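Uncharacterized protein MG027 (Mycoplasma genitalium, PDB 1Q8C) is of unknown function but has a helical fold homologous in structure to NusB proteins, a family that includes RNA-binding transcription antitermination factors. Local coordinates at residues V106-L110 / Q142-D148. Residues are numbered along the deposited sequence; the frame is centred on the assembly and turned at random.
Sequences VLCAL and QTHALLD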
loop_
_atom_site.group_PDB
_atom_site.type_symbol
_atom_site.label_atom_id
_atom_site.label_comp_id
_atom_site.label_asym_id
_atom_site.label_seq_id
_atom_site.Cartn_x
_atom_site.Cartn_y
_atom_site.Cartn_z
ATOM N N VAL A 106 1.902 -2.333 2.206
ATOM C CA VAL A 106 0.804 -3.293 2.073
ATOM C C VAL A 106 -0.522 -2.565 1.730
ATOM O O VAL A 106 -1.277 -3.024 0.896
ATOM C CB VAL A 106 0.605 -4.155 3.338
ATOM C CG1 VAL A 106 -0.677 -4.986 3.213
ATOM C CG2 VAL A 106 1.797 -5.097 3.557
ATOM N N LEU A 107 -0.810 -1.448 2.373
ATOM C CA LEU A 107 -2.036 -0.709 2.051
ATOM C C LEU A 107 -2.041 -0.186 0.623
ATOM O O LEU A 107 -3.104 -0.022 0.033
ATOM C CB LEU A 107 -2.226 0.455 3.014
ATOM C CG LEU A 107 -2.611 -0.013 4.412
ATOM C CD1 LEU A 107 -2.357 1.090 5.412
ATOM C CD2 LEU A 107 -4.058 -0.447 4.424
ATOM N N CYS A 108 -0.867 0.077 0.058
ATOM C CA CYS A 108 -0.807 0.588 -1.312
ATOM C C CYS A 108 -1.212 -0.513 -2.280
ATOM O O CYS A 108 -1.956 -0.270 -3.218
ATOM C CB CYS A 108 0.581 1.162 -1.638
ATOM S SG CYS A 108 0.811 1.775 -3.353
ATOM N N ALA A 109 -0.731 -1.730 -2.019
ATOM C CA ALA A 109 -1.029 -2.913 -2.823
ATOM C C ALA A 109 -2.522 -3.267 -2.828
ATOM O O ALA A 109 -3.088 -3.639 -3.870
ATOM C CB ALA A 109 -0.211 -4.109 -2.301
ATOM N N LEU A 110 -3.128 -3.193 -1.645
ATOM C CA LEU A 110 -4.567 -3.365 -1.471
ATOM C C LEU A 110 -5.329 -2.284 -2.217
ATOM O O LEU A 110 -6.337 -2.554 -2.861
ATOM C CB LEU A 110 -4.943 -3.262 0.009
ATOM C CG LEU A 110 -4.390 -4.337 0.949
ATOM C CD1 LEU A 110 -4.744 -4.085 2.401
ATOM C CD2 LEU A 110 -4.950 -5.653 0.532
ATOM N N GLN A 142 5.647 -10.545 2.949
ATOM C CA GLN A 142 5.078 -10.452 1.610
ATOM C C GLN A 142 3.859 -9.561 1.643
ATOM O O GLN A 142 3.400 -9.192 2.719
ATOM C CB GLN A 142 4.717 -11.877 1.108
ATOM C CG GLN A 142 3.377 -12.502 1.594
ATOM C CD GLN A 142 3.139 -12.544 3.138
ATOM O OE1 GLN A 142 2.214 -13.231 3.607
ATOM N NE2 GLN A 142 3.948 -11.829 3.903
ATOM N N THR A 143 3.304 -9.226 0.475
ATOM C CA THR A 143 2.020 -8.504 0.464
ATOM C C THR A 143 0.974 -9.552 0.652
ATOM O O THR A 143 0.034 -9.671 -0.133
ATOM C CB THR A 143 1.713 -7.839 -0.827
ATOM O OG1 THR A 143 2.854 -7.107 -1.277
ATOM C CG2 THR A 143 0.598 -6.804 -0.595
ATOM N N HIS A 144 1.165 -10.346 1.679
ATOM C CA HIS A 144 0.290 -11.431 1.914
ATOM C C HIS A 144 -0.250 -11.975 0.574
ATOM O O HIS A 144 -1.023 -11.318 -0.155
ATOM C CB HIS A 144 -0.715 -10.963 2.955
ATOM C CG HIS A 144 -0.043 -10.337 4.145
ATOM N ND1 HIS A 144 0.686 -11.073 5.058
ATOM C CD2 HIS A 144 0.086 -9.041 4.525
ATOM C CE1 HIS A 144 1.191 -10.261 5.973
ATOM N NE2 HIS A 144 0.840 -9.023 5.674
ATOM N N ALA A 145 0.262 -13.166 0.237
ATOM C CA ALA A 145 -0.289 -14.009 -0.813
ATOM C C ALA A 145 -1.700 -14.325 -0.357
ATOM O O ALA A 145 -2.537 -14.742 -1.151
ATOM C CB ALA A 145 0.548 -15.316 -0.973
ATOM N N LEU A 146 -1.944 -14.107 0.941
ATOM C CA LEU A 146 -3.276 -14.247 1.536
ATOM C C LEU A 146 -4.209 -13.028 1.351
ATOM O O LEU A 146 -5.413 -13.222 1.192
ATOM C CB LEU A 146 -3.157 -14.604 3.025
ATOM C CG LEU A 146 -2.726 -16.060 3.278
ATOM C CD1 LEU A 146 -1.720 -16.139 4.420
ATOM C CD2 LEU A 146 -3.932 -16.992 3.550
ATOM N N LEU A 147 -3.682 -11.797 1.358
ATOM C CA LEU A 147 -4.544 -10.608 1.271
ATOM C C LEU A 147 -4.975 -10.185 -0.134
ATOM O O LEU A 147 -6.022 -9.562 -0.271
ATOM C CB LEU A 147 -3.931 -9.390 2.007
ATOM C CG LEU A 147 -4.082 -9.412 3.543
ATOM C CD1 LEU A 147 -3.360 -8.266 4.220
ATOM C CD2 LEU A 147 -5.539 -9.394 3.973
ATOM N N ASP A 148 -4.183 -10.499 -1.161
ATOM C CA ASP A 148 -4.518 -10.128 -2.541
ATOM C C ASP A 148 -5.195 -11.311 -3.210
ATOM O O ASP A 148 -4.970 -12.458 -2.815
ATOM C CB ASP A 148 -3.253 -9.779 -3.355
ATOM C CG ASP A 148 -2.631 -8.434 -2.984
ATOM O OD1 ASP A 148 -1.372 -8.365 -2.961
ATOM O OD2 ASP A 148 -3.297 -7.389 -2.765
#
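A loop can cover a helix without any hydrogen bond between them, and residues 142-148 of MG027 illustrate this against helix residues 106-110. At Gln142 the touch is marginal, its backbone O lying 4.5 Å from Val106 CG2, while its CA-to-CB bond points away from the helix and OE1 accepts a weak hydrogen bond from ND1 of His144, 3.0 Å away. Thr143, the centre of an inverse gamma turn, makes the closest approach. Its methyl CG2 sits 3.3 Å from Ala109 CB, unusually tight for two methyls, and also 4.4 Å from Val106 CG1; the small alanine side chain, its CA-to-CB bond toward the loop, allows a close approach. His144 then presents the edge of its imidazole to Val106, with CD2 4.3 Å from CG1. After Ala145 and Leu146, where backbone angles are helical but regular hydrogen bonding is lacking, Leu147 brings the chain back. Its CD1 lies 4.4 Å from Val106 CG1, and its CB 4.1 Å from Leu110 CD2, so one leucine spans two residues a helical turn apart. Asp148 closes the contact: OD2 lies 3.9 Å from the backbone O of Ala109, with no hydrogen bond, and 4.1 Å from Leu110 CD2. Over both sides 283 Å² is buried, the helix's share coming entirely from Val106, Ala109 and Leu110. The loop, near the chain's C-terminal end, lies against helix 100-116 of the NusB-like fold; Thr143 also packs on Ile124 and Ala127 of helix 120-133, whereas helix 100-116 turns Leu107 to helix 55-81 and Cys108 to helix 14-28.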